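Local coordinates for response regulator receiver protein (Sinorhizobium medicae, PDB 2RDM) that probably acts as a phosphorylatable receiver domain of two-component signalling, taking a phosphoryl group on an aspartate, although its particular pathway is unknown, at residues A[19-31]-A[108-121]. The protein carries 1 engineered substitution. Numbering follows the deposited sequence.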
loop_
_atom_site.group_PDB
_atom_site.type_symbol
_atom_site.label_atom_id
_atom_site.label_comp_id
_atom_site.label_asym_id
_atom_site.label_seq_id
_atom_site.Cartn_x
_atom_site.Cartn_y
_atom_site.Cartn_z
ATOM N N LEU A 19 6.704 -29.493 13.033
ATOM C CA LEU A 19 5.956 -29.517 14.303
ATOM C C LEU A 19 5.971 -28.160 15.034
ATOM O O LEU A 19 5.006 -27.802 15.713
ATOM C CB LEU A 19 6.476 -30.640 15.222
ATOM C CG LEU A 19 5.903 -32.073 15.162
ATOM C CD1 LEU A 19 4.397 -32.110 15.434
ATOM C CD2 LEU A 19 6.229 -32.816 13.859
ATOM N N ASP A 20 7.070 -27.421 14.876
ATOM C CA ASP A 20 7.238 -26.072 15.413
ATOM C C ASP A 20 6.301 -25.097 14.710
ATOM O O ASP A 20 5.550 -24.372 15.367
ATOM C CB ASP A 20 8.690 -25.621 15.227
ATOM C CG ASP A 20 9.014 -24.340 15.958
ATOM O OD1 ASP A 20 8.340 -24.026 16.963
ATOM O OD2 ASP A 20 9.965 -23.651 15.532
ATOM N N PHE A 21 6.345 -25.090 13.375
ATOM C CA PHE A 21 5.460 -24.247 12.581
ATOM C C PHE A 21 4.009 -24.674 12.771
ATOM O O PHE A 21 3.131 -23.821 12.904
ATOM C CB PHE A 21 5.844 -24.250 11.090
ATOM C CG PHE A 21 7.238 -23.738 10.810
ATOM C CD1 PHE A 21 7.737 -22.618 11.476
ATOM C CD2 PHE A 21 8.044 -24.365 9.864
ATOM C CE1 PHE A 21 9.024 -22.145 11.217
ATOM C CE2 PHE A 21 9.337 -23.900 9.603
ATOM C CZ PHE A 21 9.823 -22.787 10.279
ATOM N N GLU A 22 3.772 -25.989 12.815
ATOM C CA GLU A 22 2.423 -26.537 12.973
ATOM C C GLU A 22 1.773 -26.085 14.272
ATOM O O GLU A 22 0.632 -25.622 14.255
ATOM C CB GLU A 22 2.428 -28.072 12.889
ATOM C CG GLU A 22 1.059 -28.727 13.032
ATOM C CD GLU A 22 1.034 -30.175 12.561
ATOM O OE1 GLU A 22 2.113 -30.794 12.391
ATOM O OE2 GLU A 22 -0.082 -30.695 12.355
ATOM N N SER A 23 2.496 -26.216 15.389
ATOM C CA SER A 23 1.948 -25.845 16.699
ATOM C C SER A 23 1.764 -24.338 16.848
ATOM O O SER A 23 0.807 -23.901 17.477
ATOM C CB SER A 23 2.785 -26.405 17.851
ATOM O OG SER A 23 4.140 -26.022 17.727
ATOM N N THR A 24 2.677 -23.561 16.258
ATOM C CA THR A 24 2.535 -22.101 16.163
ATOM C C THR A 24 1.216 -21.734 15.487
ATOM O O THR A 24 0.437 -20.942 16.016
ATOM C CB THR A 24 3.737 -21.462 15.414
ATOM O OG1 THR A 24 4.920 -21.629 16.199
ATOM C CG2 THR A 24 3.525 -19.971 15.162
ATOM N N LEU A 25 0.945 -22.364 14.345
ATOM C CA LEU A 25 -0.280 -22.085 13.612
ATOM C C LEU A 25 -1.542 -22.592 14.321
ATOM O O LEU A 25 -2.568 -21.907 14.311
ATOM C CB LEU A 25 -0.185 -22.603 12.169
ATOM C CG LEU A 25 0.828 -21.916 11.238
ATOM C CD1 LEU A 25 1.176 -22.796 10.043
ATOM C CD2 LEU A 25 0.317 -20.549 10.776
ATOM N N THR A 26 -1.480 -23.774 14.942
ATOM C CA THR A 26 -2.658 -24.272 15.685
ATOM C C THR A 26 -2.964 -23.457 16.943
ATOM O O THR A 26 -4.134 -23.255 17.274
ATOM C CB THR A 26 -2.596 -25.777 16.026
ATOM O OG1 THR A 26 -1.410 -26.049 16.770
ATOM C CG2 THR A 26 -2.618 -26.621 14.763
ATOM N N ASP A 27 -1.926 -22.958 17.615
ATOM C CA ASP A 27 -2.113 -22.047 18.764
ATOM C C ASP A 27 -2.836 -20.757 18.380
ATOM O O ASP A 27 -3.633 -20.235 19.163
ATOM C CB ASP A 27 -0.775 -21.699 19.428
ATOM C CG ASP A 27 -0.164 -22.871 20.175
ATOM O OD1 ASP A 27 -0.883 -23.844 20.482
ATOM O OD2 ASP A 27 1.053 -22.823 20.445
ATOM N N ALA A 28 -2.565 -20.267 17.166
ATOM C CA ALA A 28 -3.185 -19.050 16.645
ATOM C C ALA A 28 -4.600 -19.254 16.118
ATOM O O ALA A 28 -5.247 -18.297 15.701
ATOM C CB ALA A 28 -2.324 -18.446 15.574
ATOM N N GLY A 29 -5.073 -20.498 16.124
ATOM C CA GLY A 29 -6.454 -20.801 15.758
ATOM C C GLY A 29 -6.648 -21.472 14.406
ATOM O O GLY A 29 -7.784 -21.729 14.000
ATOM N N PHE A 30 -5.552 -21.754 13.703
ATOM C CA PHE A 30 -5.634 -22.377 12.372
ATOM C C PHE A 30 -5.684 -23.901 12.464
ATOM O O PHE A 30 -5.070 -24.492 13.352
ATOM C CB PHE A 30 -4.432 -21.986 11.491
ATOM C CG PHE A 30 -4.289 -20.504 11.273
ATOM C CD1 PHE A 30 -5.041 -19.860 10.301
ATOM C CD2 PHE A 30 -3.404 -19.751 12.045
ATOM C CE1 PHE A 30 -4.919 -18.476 10.101
ATOM C CE2 PHE A 30 -3.270 -18.372 11.853
ATOM C CZ PHE A 30 -4.034 -17.731 10.884
ATOM N N LEU A 31 -6.415 -24.524 11.540
ATOM C CA LEU A 31 -6.238 -25.946 11.249
ATOM C C LEU A 31 -5.037 -26.069 10.323
ATOM O O LEU A 31 -4.853 -25.242 9.431
ATOM C CB LEU A 31 -7.464 -26.521 10.553
ATOM C CG LEU A 31 -8.717 -26.876 11.354
ATOM C CD1 LEU A 31 -9.721 -27.550 10.427
ATOM C CD2 LEU A 31 -8.416 -27.761 12.555
ATOM N N PHE A 108 13.221 -16.182 11.832
ATOM C CA PHE A 108 12.029 -15.365 12.034
ATOM C C PHE A 108 11.266 -15.928 13.213
ATOM O O PHE A 108 11.478 -17.080 13.607
ATOM C CB PHE A 108 11.154 -15.293 10.763
ATOM C CG PHE A 108 10.706 -16.627 10.253
ATOM C CD1 PHE A 108 9.510 -17.186 10.698
ATOM C CD2 PHE A 108 11.460 -17.317 9.308
ATOM C CE1 PHE A 108 9.098 -18.431 10.235
ATOM C CE2 PHE A 108 11.046 -18.552 8.833
ATOM C CZ PHE A 108 9.867 -19.107 9.303
ATOM N N THR A 109 10.367 -15.127 13.771
ATOM C CA THR A 109 9.677 -15.502 14.984
ATOM C C THR A 109 8.296 -16.047 14.676
ATOM O O THR A 109 7.791 -15.899 13.563
ATOM C CB THR A 109 9.516 -14.297 15.907
ATOM O OG1 THR A 109 8.653 -13.345 15.277
ATOM C CG2 THR A 109 10.878 -13.653 16.161
ATOM N N SER A 110 7.696 -16.669 15.682
ATOM C CA SER A 110 6.312 -17.113 15.624
ATOM C C SER A 110 5.352 -15.967 15.304
ATOM O O SER A 110 4.422 -16.136 14.514
ATOM C CB SER A 110 5.928 -17.771 16.952
ATOM O OG SER A 110 6.104 -16.860 18.032
ATOM N N ALA A 111 5.578 -14.809 15.919
ATOM C CA ALA A 111 4.768 -13.616 15.652
ATOM C C ALA A 111 4.827 -13.211 14.181
ATOM O O ALA A 111 3.806 -12.892 13.582
ATOM C CB ALA A 111 5.218 -12.468 16.533
ATOM N N GLN A 112 6.024 -13.234 13.596
ATOM C CA GLN A 112 6.186 -12.890 12.198
ATOM C C GLN A 112 5.408 -13.840 11.290
ATOM O O GLN A 112 4.812 -13.405 10.307
ATOM C CB GLN A 112 7.656 -12.955 11.828
ATOM C CG GLN A 112 8.430 -11.695 12.123
ATOM C CD GLN A 112 9.913 -11.938 11.969
ATOM O OE1 GLN A 112 10.571 -12.383 12.908
ATOM N NE2 GLN A 112 10.437 -11.673 10.789
ATOM N N LEU A 113 5.429 -15.134 11.614
ATOM C CA LEU A 113 4.760 -16.120 10.782
ATOM C C LEU A 113 3.248 -15.872 10.824
ATOM O O LEU A 113 2.582 -15.838 9.780
ATOM C CB LEU A 113 5.078 -17.542 11.243
ATOM C CG LEU A 113 4.277 -18.691 10.601
ATOM C CD1 LEU A 113 4.366 -18.687 9.071
ATOM C CD2 LEU A 113 4.758 -20.026 11.158
ATOM N N ILE A 114 2.741 -15.677 12.032
ATOM C CA ILE A 114 1.297 -15.498 12.271
ATOM C C ILE A 114 0.765 -14.198 11.643
ATOM O O ILE A 114 -0.322 -14.179 11.038
ATOM C CB ILE A 114 0.999 -15.533 13.797
ATOM C CG1 ILE A 114 1.245 -16.939 14.390
ATOM C CG2 ILE A 114 -0.418 -15.094 14.084
ATOM C CD1 ILE A 114 0.700 -18.101 13.553
ATOM N N THR A 115 1.522 -13.115 11.813
ATOM C CA THR A 115 1.219 -11.828 11.200
ATOM C C THR A 115 1.176 -11.936 9.677
ATOM O O THR A 115 0.249 -11.458 9.065
ATOM C CB THR A 115 2.223 -10.730 11.653
ATOM O OG1 THR A 115 2.122 -10.573 13.077
ATOM C CG2 THR A 115 1.894 -9.412 10.989
ATOM N N ALA A 116 2.162 -12.604 9.077
ATOM C CA ALA A 116 2.199 -12.784 7.633
ATOM C C ALA A 116 0.970 -13.527 7.132
ATOM O O ALA A 116 0.310 -13.078 6.196
ATOM C CB ALA A 116 3.471 -13.543 7.225
ATOM N N VAL A 117 0.645 -14.638 7.782
ATOM C CA VAL A 117 -0.473 -15.484 7.347
ATOM C C VAL A 117 -1.787 -14.702 7.479
ATOM O O VAL A 117 -2.557 -14.631 6.516
ATOM C CB VAL A 117 -0.507 -16.831 8.137
ATOM C CG1 VAL A 117 -1.783 -17.605 7.889
ATOM C CG2 VAL A 117 0.679 -17.708 7.722
ATOM N N SER A 118 -1.987 -14.082 8.639
ATOM C CA SER A 118 -3.252 -13.354 8.952
ATOM C C SER A 118 -3.470 -12.149 8.048
ATOM O O SER A 118 -4.592 -11.901 7.572
ATOM C CB SER A 118 -3.233 -12.891 10.416
ATOM O OG SER A 118 -2.996 -13.971 11.306
ATOM N N GLN A 119 -2.401 -11.382 7.817
ATOM C CA GLN A 119 -2.442 -10.220 6.938
ATOM C C GLN A 119 -2.843 -10.601 5.505
ATOM O O GLN A 119 -3.642 -9.923 4.878
ATOM C CB GLN A 119 -1.061 -9.547 6.941
ATOM C CG GLN A 119 -0.920 -8.341 6.087
ATOM C CD GLN A 119 0.511 -7.845 6.104
ATOM O OE1 GLN A 119 1.139 -7.772 7.167
ATOM N NE2 GLN A 119 1.039 -7.522 4.932
ATOM N N LEU A 120 -2.284 -11.692 4.992
ATOM C CA LEU A 120 -2.613 -12.134 3.639
ATOM C C LEU A 120 -4.024 -12.699 3.518
ATOM O O LEU A 120 -4.674 -12.490 2.504
ATOM C CB LEU A 120 -1.594 -13.144 3.142
ATOM C CG LEU A 120 -0.184 -12.567 2.960
ATOM C CD1 LEU A 120 0.770 -13.690 2.548
ATOM C CD2 LEU A 120 -0.154 -11.417 1.971
ATOM N N LEU A 121 -4.488 -13.399 4.553
ATOM C CA LEU A 121 -5.881 -13.866 4.592
ATOM C C LEU A 121 -6.824 -12.689 4.664
ATOM O O LEU A 121 -7.837 -12.670 3.966
ATOM C CB LEU A 121 -6.125 -14.775 5.792
ATOM C CG LEU A 121 -5.579 -16.198 5.716
ATOM C CD1 LEU A 121 -5.400 -16.702 7.111
ATOM C CD2 LEU A 121 -6.517 -17.100 4.939
#
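Ile114 CD1 touches Ala28 CB at 3.7 Å, Leu25 CD2 at 3.7 Å and Thr24 CG2 at 3.8 Å. CG1 anti to the carbonyl carbon (chi1 -68°) carries CD1 to this site, where Ile114 and Leu25 slide past each other in opposite directions. Thr24 makes its closest contacts through its methyl, CG2 also resting 3.7 Å from Ser110 CB. Toward the start of helix 110-122, the rings of Phe21 and Phe108 are near parallel, planes at 11°, but slid so far apart that they barely overlap; Phe21 CE1 meets Phe108 CZ at 3.7 Å. Leu113 CD2 touches both Phe21 CD1 and Thr24 CG2. At the other end, Phe30 meets Leu121 CD1 at its ring edge, 3.5 Å from CE1, while Val117 CG1 approaches CZ obliquely. In this CheY-like alternation of strands and helices, helices 15-27 and 110-122 pack on one face of the parallel sheet, their segments 19-27 and 110-121 crossing at -60°; Phe21 and Phe108 both reach Ile85 of strand 82-86, and Val117 reaches Ile8 and Val83. A Schellman motif at Gly29 ends the first helix. A capping box of Thr109 and Gln112 starts the last, Gln112 N binding Thr109 OG1 and Thr109 N binding Gln112 OE1. Ser118 OG donates to Ile114 O, 2.7 Å away, and Ser118 N reaches the same oxygen from the opposite face of the carbonyl plane. Ala111 of a neighbouring subunit packs on Ile114 and Ser118.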